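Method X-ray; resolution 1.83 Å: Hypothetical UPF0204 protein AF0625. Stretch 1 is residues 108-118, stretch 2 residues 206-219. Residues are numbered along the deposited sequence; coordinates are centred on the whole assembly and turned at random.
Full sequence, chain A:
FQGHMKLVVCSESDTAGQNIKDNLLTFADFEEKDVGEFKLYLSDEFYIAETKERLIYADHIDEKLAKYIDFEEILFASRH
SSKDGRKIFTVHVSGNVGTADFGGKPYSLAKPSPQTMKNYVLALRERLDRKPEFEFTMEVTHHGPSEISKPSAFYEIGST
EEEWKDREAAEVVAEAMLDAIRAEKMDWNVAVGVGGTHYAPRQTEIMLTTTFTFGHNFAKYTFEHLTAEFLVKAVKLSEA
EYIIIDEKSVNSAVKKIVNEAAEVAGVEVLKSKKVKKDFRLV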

# COMPACT_ATOMS: atom_id res chain seq x y z
N SER A 108 7.97 -0.61 13.82
CA SER A 108 8.62 -1.27 12.69
C SER A 108 7.76 -1.01 11.46
O SER A 108 6.53 -1.11 11.51
N LEU A 109 8.41 -0.69 10.35
CA LEU A 109 7.70 -0.38 9.11
C LEU A 109 8.11 -1.27 7.95
O LEU A 109 9.28 -1.63 7.82
N ALA A 110 7.15 -1.62 7.10
CA ALA A 110 7.45 -2.44 5.93
C ALA A 110 7.94 -1.50 4.83
O ALA A 110 7.60 -0.32 4.81
N LYS A 111 8.75 -2.03 3.93
CA LYS A 111 9.27 -1.23 2.82
C LYS A 111 8.11 -0.93 1.85
O LYS A 111 7.48 -1.85 1.34
N PRO A 112 7.81 0.35 1.61
CA PRO A 112 6.71 0.68 0.69
C PRO A 112 7.11 0.57 -0.78
O PRO A 112 8.28 0.36 -1.10
N SER A 113 6.12 0.68 -1.66
CA SER A 113 6.36 0.62 -3.11
C SER A 113 5.53 1.78 -3.68
O SER A 113 4.52 1.57 -4.35
N PRO A 114 5.97 3.02 -3.40
CA PRO A 114 5.33 4.28 -3.82
C PRO A 114 4.95 4.42 -5.29
O PRO A 114 3.87 4.91 -5.60
N GLN A 115 5.85 4.01 -6.19
CA GLN A 115 5.57 4.14 -7.61
C GLN A 115 4.42 3.25 -8.06
O GLN A 115 3.47 3.72 -8.71
N THR A 116 4.48 1.97 -7.71
CA THR A 116 3.45 1.02 -8.09
C THR A 116 2.12 1.37 -7.44
O THR A 116 1.07 1.26 -8.07
N MET A 117 2.16 1.78 -6.18
CA MET A 117 0.93 2.17 -5.50
C MET A 117 0.27 3.28 -6.32
O MET A 117 -0.94 3.26 -6.53
N LYS A 118 1.07 4.24 -6.78
CA LYS A 118 0.56 5.37 -7.56
C LYS A 118 -0.03 4.92 -8.89
O LYS A 118 -1.13 5.31 -9.26
N ILE A 206 -4.56 13.77 -3.01
CA ILE A 206 -3.25 13.97 -3.60
C ILE A 206 -2.90 12.78 -4.50
O ILE A 206 -2.33 12.95 -5.58
N MET A 207 -3.26 11.57 -4.07
CA MET A 207 -2.98 10.36 -4.86
C MET A 207 -3.77 10.34 -6.17
O MET A 207 -3.28 9.89 -7.20
N LEU A 208 -5.00 10.84 -6.12
CA LEU A 208 -5.85 10.85 -7.30
C LEU A 208 -5.68 12.01 -8.28
O LEU A 208 -6.01 11.87 -9.47
N THR A 209 -5.14 13.14 -7.82
CA THR A 209 -5.02 14.30 -8.70
C THR A 209 -3.69 15.02 -8.87
O THR A 209 -3.62 16.00 -9.61
N THR A 210 -2.63 14.55 -8.20
CA THR A 210 -1.34 15.21 -8.32
C THR A 210 -0.23 14.28 -8.82
O THR A 210 -0.47 13.12 -9.14
N THR A 211 0.99 14.81 -8.88
CA THR A 211 2.14 14.04 -9.33
C THR A 211 2.86 13.44 -8.12
O THR A 211 3.99 12.99 -8.22
N PHE A 212 2.17 13.45 -6.98
CA PHE A 212 2.74 12.93 -5.74
C PHE A 212 2.17 11.58 -5.35
O PHE A 212 1.00 11.28 -5.57
N THR A 213 3.03 10.76 -4.75
CA THR A 213 2.61 9.46 -4.26
C THR A 213 3.14 9.42 -2.83
O THR A 213 3.89 10.30 -2.43
N PHE A 214 2.74 8.40 -2.09
CA PHE A 214 3.17 8.26 -0.70
C PHE A 214 3.80 6.90 -0.44
O PHE A 214 3.55 5.94 -1.16
N GLY A 215 4.63 6.86 0.59
CA GLY A 215 5.24 5.62 1.02
C GLY A 215 4.42 5.30 2.25
O GLY A 215 3.46 4.53 2.20
N HIS A 216 4.77 5.92 3.37
CA HIS A 216 4.04 5.71 4.61
C HIS A 216 3.21 6.95 4.93
O HIS A 216 3.48 8.03 4.40
N ASN A 217 2.20 6.76 5.76
CA ASN A 217 1.30 7.84 6.17
C ASN A 217 0.94 7.57 7.62
O ASN A 217 0.61 6.45 7.98
N PHE A 218 1.01 8.60 8.46
CA PHE A 218 0.70 8.43 9.87
C PHE A 218 -0.48 9.28 10.33
O PHE A 218 -0.48 10.51 10.23
N ALA A 219 -1.51 8.59 10.83
CA ALA A 219 -2.73 9.24 11.30
C ALA A 219 -2.51 10.06 12.56
O ALA A 219 -1.54 9.86 13.29

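A buried lysine can be accommodated when backbone carbonyls gather around its ammonium group, and the contact between residues 108-118 and 206-219 of AF0625 is a compact example. Lys118, in the helix that begins at Pro114, has the largest area covered by the opposing stretch. Its CA-to-CB bond points sideways, yet the chain, with chi1 t, chi2 p and chi3 and chi4 both t, carries its end to the place where the helix 206-209 gives way to the strand beginning at Phe212. There Lys118 NZ donates three hydrogen bonds, to Met207 O at 2.7 Å, Thr210 O at 2.7 Å and Phe212 O at 2.9 Å. A single amino group thus ties the end of a helix, the following turn and the start of a strand to the first stretch. Thr210, chi1 p, braces the same turn from within: its OG1 donates to Ile206 O at 2.6 Å and accepts from Phe212 N at 3.2 Å. The aliphatic part of the lysine is also used, with Lys118 CD lying 4.3 Å from Met207 SD.

His216 plays the corresponding polar role at the other end of the contact. Its CA-to-CB bond is sideways too, but with chi1 m the imidazole reaches the loop before the helix, where His216 NE2 donates to Ala110 O at 2.7 Å, near the plane of the ring. One face of that ring is covered by Leu109, which points toward the second stretch with chi1 m and chi2 t; Leu109 CD2 sits 4.1 Å from the centroid of the His216 ring in a CH-pi contact. The same methyl meets the edge of the Phe218 ring, Leu109 CD2 to Phe218 CE1 being 3.9 Å. His216 ND1 is satisfied elsewhere in the structure.

Between these anchors, van der Waals packing is joined by one more hydrogen bond. Thr213, chi1 t, points toward the helix and combines both kinds of contact: Thr213 OG1 donates to Pro114 O at 2.7 Å, while Thr213 CG2 rests 3.7 Å from Pro114 CB. At Gly215 the absence of a side chain permits a close approach, with Pro112 CB 3.7 Å from Gly215 CA; a CB there would come tight against Pro112 CG. Met117, pointing toward the second stretch with chi1 m, chi2 t and chi3 p, brings its SD within 3.7 Å of Phe214 O, a buried carbonyl without a hydrogen-bonding partner in the model. Met207, m at all three chi angles, turns its end inward, placing Met207 CE 4.5 Å from Met117 CB.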

# COMPACT_ATOMS: atom_id res chain seq x y z
CB SER A 108 8.74 -2.77 12.96
OG SER A 108 9.53 -3.40 11.98
CB LEU A 109 7.96 1.08 8.72
CG LEU A 109 7.59 2.19 9.72
CD1 LEU A 109 8.18 3.52 9.26
CD2 LEU A 109 6.07 2.27 9.83
CB ALA A 110 6.20 -3.19 5.48
CB LYS A 111 10.36 -2.02 2.09
CG LYS A 111 10.94 -1.37 0.83
CD LYS A 111 11.85 -0.21 1.15
CE LYS A 111 12.67 0.19 -0.08
NZ LYS A 111 13.58 1.33 0.20
CB PRO A 112 6.36 2.12 1.07
CG PRO A 112 7.68 2.68 1.49
CD PRO A 112 8.30 1.56 2.31
CB SER A 113 5.87 -0.71 -3.67
OG SER A 113 6.33 -0.90 -5.00
CB PRO A 114 6.34 5.34 -3.38
CG PRO A 114 7.01 4.70 -2.21
CD PRO A 114 7.23 3.30 -2.69
CB GLN A 115 6.82 3.82 -8.43
CG GLN A 115 8.03 4.69 -8.09
CD GLN A 115 7.75 6.19 -8.21
OE1 GLN A 115 7.09 6.64 -9.14
NE2 GLN A 115 8.27 6.96 -7.26
CB THR A 116 3.85 -0.41 -7.73
OG1 THR A 116 5.05 -0.75 -8.44
CG2 THR A 116 2.76 -1.39 -8.11
CB MET A 117 1.25 2.69 -4.10
CG MET A 117 1.79 1.64 -3.17
SD MET A 117 2.54 2.41 -1.73
CE MET A 117 1.08 3.06 -0.89
CB LYS A 118 1.68 6.39 -7.83
CG LYS A 118 1.25 7.62 -8.65
CD LYS A 118 0.26 8.52 -7.88
CE LYS A 118 0.02 9.84 -8.61
NZ LYS A 118 -0.82 10.79 -7.81
CB ILE A 206 -2.17 14.17 -2.50
CG1 ILE A 206 -2.33 15.58 -1.89
CG2 ILE A 206 -0.75 14.01 -3.09
CD1 ILE A 206 -1.48 15.85 -0.66
CB MET A 207 -3.34 9.10 -4.06
CG MET A 207 -2.35 8.75 -2.96
SD MET A 207 -0.74 8.28 -3.68
CE MET A 207 -1.04 6.57 -4.08
CB LEU A 208 -7.32 10.81 -6.86
CG LEU A 208 -7.86 9.54 -6.21
CD1 LEU A 208 -9.18 9.83 -5.51
CD2 LEU A 208 -8.04 8.46 -7.26
CB THR A 209 -6.04 15.38 -8.28
OG1 THR A 209 -5.65 15.93 -7.02
CG2 THR A 209 -7.43 14.78 -8.15
CB THR A 210 -0.91 15.83 -6.97
OG1 THR A 210 -0.58 14.79 -6.05
CG2 THR A 210 -2.03 16.68 -6.39
CB THR A 211 3.14 14.93 -10.10
OG1 THR A 211 3.54 16.02 -9.27
CG2 THR A 211 2.49 15.48 -11.38
CB PHE A 212 2.49 13.89 -4.58
CG PHE A 212 3.65 14.77 -4.25
CD1 PHE A 212 3.85 15.97 -4.91
CD2 PHE A 212 4.55 14.39 -3.25
CE1 PHE A 212 4.92 16.80 -4.58
CE2 PHE A 212 5.63 15.21 -2.91
CZ PHE A 212 5.81 16.42 -3.58
CB THR A 213 3.21 8.30 -5.07
OG1 THR A 213 2.66 7.07 -4.58
CG2 THR A 213 4.74 8.25 -4.94
CB PHE A 214 1.97 8.40 0.24
CG PHE A 214 1.38 9.78 0.27
CD1 PHE A 214 1.86 10.73 1.17
CD2 PHE A 214 0.37 10.15 -0.61
CE1 PHE A 214 1.35 12.03 1.18
CE2 PHE A 214 -0.15 11.44 -0.62
CZ PHE A 214 0.34 12.39 0.28
CB HIS A 216 5.02 5.40 5.75
CG HIS A 216 5.47 3.97 5.77
ND1 HIS A 216 4.63 2.94 6.11
CD2 HIS A 216 6.65 3.40 5.42
CE1 HIS A 216 5.27 1.79 5.97
NE2 HIS A 216 6.49 2.05 5.55
CB ASN A 217 0.02 7.83 5.34
CG ASN A 217 0.12 8.70 4.10
OD1 ASN A 217 0.43 9.89 4.20
ND2 ASN A 217 -0.17 8.12 2.93
CB PHE A 218 1.95 8.73 10.69
CG PHE A 218 3.13 7.88 10.30
CD1 PHE A 218 3.10 6.51 10.51
CD2 PHE A 218 4.23 8.44 9.68
CE1 PHE A 218 4.16 5.70 10.09
CE2 PHE A 218 5.30 7.64 9.26
CZ PHE A 218 5.26 6.27 9.46
CB ALA A 219 -3.80 8.19 11.56